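Local coordinates for protein sorbitol dehydrogenase (Gluconobacter oxydans, PDB 5ITG) that oxidises D-sorbitol to L-sorbose, probably with NADP as the hydride acceptor, at residues K294-N299 and I339-A344. Sequence-based numbering, arbitrary orientation.
Sequences KIRMLN and IPTLKA
Arg-296 and Met-297, on helix 288-312, face the turn and loop that follow helix 324-338, with the CA atoms of Arg-296 and Leu-342 8.0 Å apart. The helix widens here into a pi-type turn, Asn-299 N bonding to Lys-294 O, while the chain at 339-340 makes a short 3-10 segment. Arg-296 meets Thr-341 end-on with two nitrogens: NH1 donates to the backbone O of Thr-341 at 2.8 Å, and NH2 donates to its OG1, also at 2.8 Å. Both oxygens lie close to the guanidinium plane, although NH1 stands 34° off the carbonyl plane of Thr-341. OG1 of Thr-341 stands between its own backbone N and carbonyl carbon (chi1 68°), the rotamer in which it meets Arg-296 NH2. Both segments belong to the largely helical C-terminal domain of the mannitol dehydrogenase family, and the guanidinium ties the loop to two helices, its own and 377-394, since NH2 also bonds to Thr-388 OG1. An alanine at Arg-296 would probably leave the carbonyl O and OG1 of Thr-341, and Thr-388 OG1, without their guanidinium partner. Beside the polar grip, Leu-342 sends its two methyls to different partners, CD1 lying 3.6 Å from Arg-296 NH1 and CD2 packing at 3.6 Å against Met-297 SE. The selenomethionine's terminal CE reaches on to Ile-339 CG1, at 4.0 Å.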
ATOM      1  N   LYS A 294       9.280  -5.132   5.113  1.00 14.57           N
ATOM      2  CA  LYS A 294       8.631  -4.973   3.813  1.00 13.85           C
ATOM      3  C   LYS A 294       9.520  -4.187   2.854  1.00 14.77           C
ATOM      4  O   LYS A 294       9.709  -4.573   1.692  1.00 11.98           O
ATOM      5  CB  LYS A 294       7.295  -4.264   3.985  1.00 17.29           C
ATOM      6  CG  LYS A 294       6.446  -4.240   2.726  1.00 21.32           C
ATOM      7  CD  LYS A 294       5.158  -3.484   2.980  1.00 26.32           C
ATOM      8  CE  LYS A 294       4.454  -3.150   1.690  1.00 30.55           C
ATOM      9  NZ  LYS A 294       3.373  -2.148   1.919  1.00 34.52           N
ATOM     10  N   ILE A 295      10.075  -3.086   3.345  1.00 13.08           N
ATOM     11  CA  ILE A 295      10.947  -2.249   2.526  1.00 13.55           C
ATOM     12  C   ILE A 295      12.224  -2.967   2.070  1.00 13.99           C
ATOM     13  O   ILE A 295      12.564  -2.972   0.879  1.00 11.52           O
ATOM     14  CB  ILE A 295      11.360  -0.971   3.303  1.00 13.71           C
ATOM     15  CG1 ILE A 295      10.152  -0.040   3.446  1.00 16.06           C
ATOM     16  CG2 ILE A 295      12.506  -0.252   2.588  1.00 14.46           C
ATOM     17  CD1 ILE A 295      10.409   1.116   4.389  1.00 17.10           C
ATOM     18  N   ARG A 296      12.915  -3.598   3.016  1.00 12.33           N
ATOM     19  CA  ARG A 296      14.188  -4.231   2.702  1.00 11.75           C
ATOM     20  C   ARG A 296      14.176  -5.637   2.118  1.00 11.62           C
ATOM     21  O   ARG A 296      15.216  -6.113   1.638  1.00 12.16           O
ATOM     22  CB  ARG A 296      15.092  -4.179   3.940  1.00 10.29           C
ATOM     23  CG  ARG A 296      15.384  -2.739   4.407  1.00 11.77           C
ATOM     24  CD  ARG A 296      16.306  -2.727   5.618  1.00  7.12           C
ATOM     25  NE  ARG A 296      17.539  -3.437   5.318  1.00 11.99           N
ATOM     26  CZ  ARG A 296      18.325  -4.008   6.231  1.00 14.85           C
ATOM     27  NH1 ARG A 296      18.011  -3.954   7.527  1.00  9.92           N
ATOM     28  NH2 ARG A 296      19.419  -4.650   5.845  1.00 11.95           N
HETATM   29  N   MSE A 297      13.025  -6.301   2.161  1.00 12.25           N
HETATM   30  CA  MSE A 297      12.903  -7.637   1.580  1.00 13.76           C
HETATM   31  C   MSE A 297      11.943  -7.655   0.381  1.00 12.41           C
HETATM   32  O   MSE A 297      12.330  -8.089  -0.695  1.00 15.41           O
HETATM   33  CB  MSE A 297      12.455  -8.649   2.636  1.00 13.32           C
HETATM   34  CG  MSE A 297      13.544  -8.969   3.662  1.00 17.17           C
HETATM   35 SE   MSE A 297      13.036 -10.416   4.816  0.85 26.60          SE
HETATM   36  CE  MSE A 297      13.222 -11.858   3.525  1.00 14.72           C
ATOM     37  N   LEU A 298      10.710  -7.171   0.552  1.00 11.31           N
ATOM     38  CA  LEU A 298       9.754  -7.178  -0.558  1.00 11.14           C
ATOM     39  C   LEU A 298      10.092  -6.140  -1.629  1.00 13.85           C
ATOM     40  O   LEU A 298      10.281  -6.485  -2.799  1.00 10.18           O
ATOM     41  CB  LEU A 298       8.320  -6.942  -0.062  1.00 12.75           C
ATOM     42  CG  LEU A 298       7.246  -6.932  -1.166  1.00 12.70           C
ATOM     43  CD1 LEU A 298       7.024  -8.335  -1.673  1.00 12.16           C
ATOM     44  CD2 LEU A 298       5.941  -6.363  -0.635  1.00 17.32           C
ATOM     45  N   ASN A 299      10.173  -4.871  -1.227  1.00 13.04           N
ATOM     46  CA  ASN A 299      10.477  -3.791  -2.165  1.00 13.06           C
ATOM     47  C   ASN A 299      11.890  -3.919  -2.737  1.00 13.65           C
ATOM     48  O   ASN A 299      12.098  -3.788  -3.949  1.00 14.07           O
ATOM     49  CB  ASN A 299      10.298  -2.426  -1.476  1.00 13.43           C
ATOM     50  CG  ASN A 299       8.897  -2.233  -0.912  1.00 16.75           C
ATOM     51  OD1 ASN A 299       7.914  -2.751  -1.452  1.00 19.66           O
ATOM     52  ND2 ASN A 299       8.797  -1.472   0.167  1.00 15.82           N
ATOM     53  N   ILE A 339      18.608 -10.644   5.254  1.00 14.69           N
ATOM     54  CA  ILE A 339      18.217 -11.330   6.482  1.00 14.77           C
ATOM     55  C   ILE A 339      19.235 -11.232   7.628  1.00 14.33           C
ATOM     56  O   ILE A 339      18.853 -11.007   8.785  1.00 14.14           O
ATOM     57  CB  ILE A 339      17.869 -12.828   6.199  1.00 15.19           C
ATOM     58  CG1 ILE A 339      16.515 -12.906   5.477  1.00 16.10           C
ATOM     59  CG2 ILE A 339      17.785 -13.618   7.505  1.00 16.63           C
ATOM     60  CD1 ILE A 339      16.092 -14.319   5.082  1.00 15.88           C
ATOM     61  N   PRO A 340      20.536 -11.380   7.331  1.00 14.91           N
ATOM     62  CA  PRO A 340      21.523 -11.291   8.421  1.00 15.97           C
ATOM     63  C   PRO A 340      21.675  -9.884   9.006  1.00 17.19           C
ATOM     64  O   PRO A 340      22.232  -9.717  10.087  1.00 17.55           O
ATOM     65  CB  PRO A 340      22.816 -11.786   7.763  1.00 15.66           C
ATOM     66  CG  PRO A 340      22.307 -12.688   6.643  1.00 14.01           C
ATOM     67  CD  PRO A 340      21.160 -11.886   6.099  1.00 12.74           C
ATOM     68  N   THR A 341      21.173  -8.874   8.301  1.00 17.08           N
ATOM     69  CA  THR A 341      21.286  -7.499   8.790  1.00 18.32           C
ATOM     70  C   THR A 341      19.918  -6.834   8.963  1.00 17.80           C
ATOM     71  O   THR A 341      19.805  -5.610   8.938  1.00 17.48           O
ATOM     72  CB  THR A 341      22.157  -6.644   7.837  1.00 17.67           C
ATOM     73  OG1 THR A 341      21.475  -6.452   6.591  1.00 16.59           O
ATOM     74  CG2 THR A 341      23.484  -7.350   7.564  1.00 19.14           C
ATOM     75  N   LEU A 342      18.890  -7.656   9.165  1.00 16.96           N
ATOM     76  CA  LEU A 342      17.520  -7.177   9.331  1.00 16.93           C
ATOM     77  C   LEU A 342      16.913  -7.649  10.651  1.00 17.82           C
ATOM     78  O   LEU A 342      16.899  -8.845  10.933  1.00 15.29           O
ATOM     79  CB  LEU A 342      16.650  -7.679   8.174  1.00 16.29           C
ATOM     80  CG  LEU A 342      15.163  -7.317   8.221  1.00 16.31           C
ATOM     81  CD1 LEU A 342      15.011  -5.796   8.229  1.00 18.57           C
ATOM     82  CD2 LEU A 342      14.439  -7.921   7.014  1.00 17.61           C
ATOM     83  N   LYS A 343      16.404  -6.716  11.454  1.00 15.55           N
ATOM     84  CA  LYS A 343      15.803  -7.086  12.729  1.00 17.77           C
ATOM     85  C   LYS A 343      14.478  -7.799  12.470  1.00 17.88           C
ATOM     86  O   LYS A 343      13.649  -7.344  11.684  1.00 18.13           O
ATOM     87  CB  LYS A 343      15.593  -5.839  13.593  1.00 20.49           C
ATOM     88  CG  LYS A 343      14.952  -6.107  14.937  1.00 26.02           C
ATOM     89  CD  LYS A 343      14.902  -4.824  15.767  1.00 33.15           C
ATOM     90  CE  LYS A 343      14.119  -5.017  17.061  1.00 34.48           C
ATOM     91  NZ  LYS A 343      14.708  -6.073  17.928  1.00 38.39           N
ATOM     92  N   ALA A 344      14.272  -8.921  13.139  1.00 18.46           N
ATOM     93  CA  ALA A 344      13.054  -9.683  12.936  1.00 19.46           C
ATOM     94  C   ALA A 344      11.960  -9.430  13.963  1.00 21.80           C
ATOM     95  O   ALA A 344      12.188  -9.522  15.170  1.00 19.49           O
ATOM     96  CB  ALA A 344      13.379 -11.166  12.896  1.00 20.61           C
TER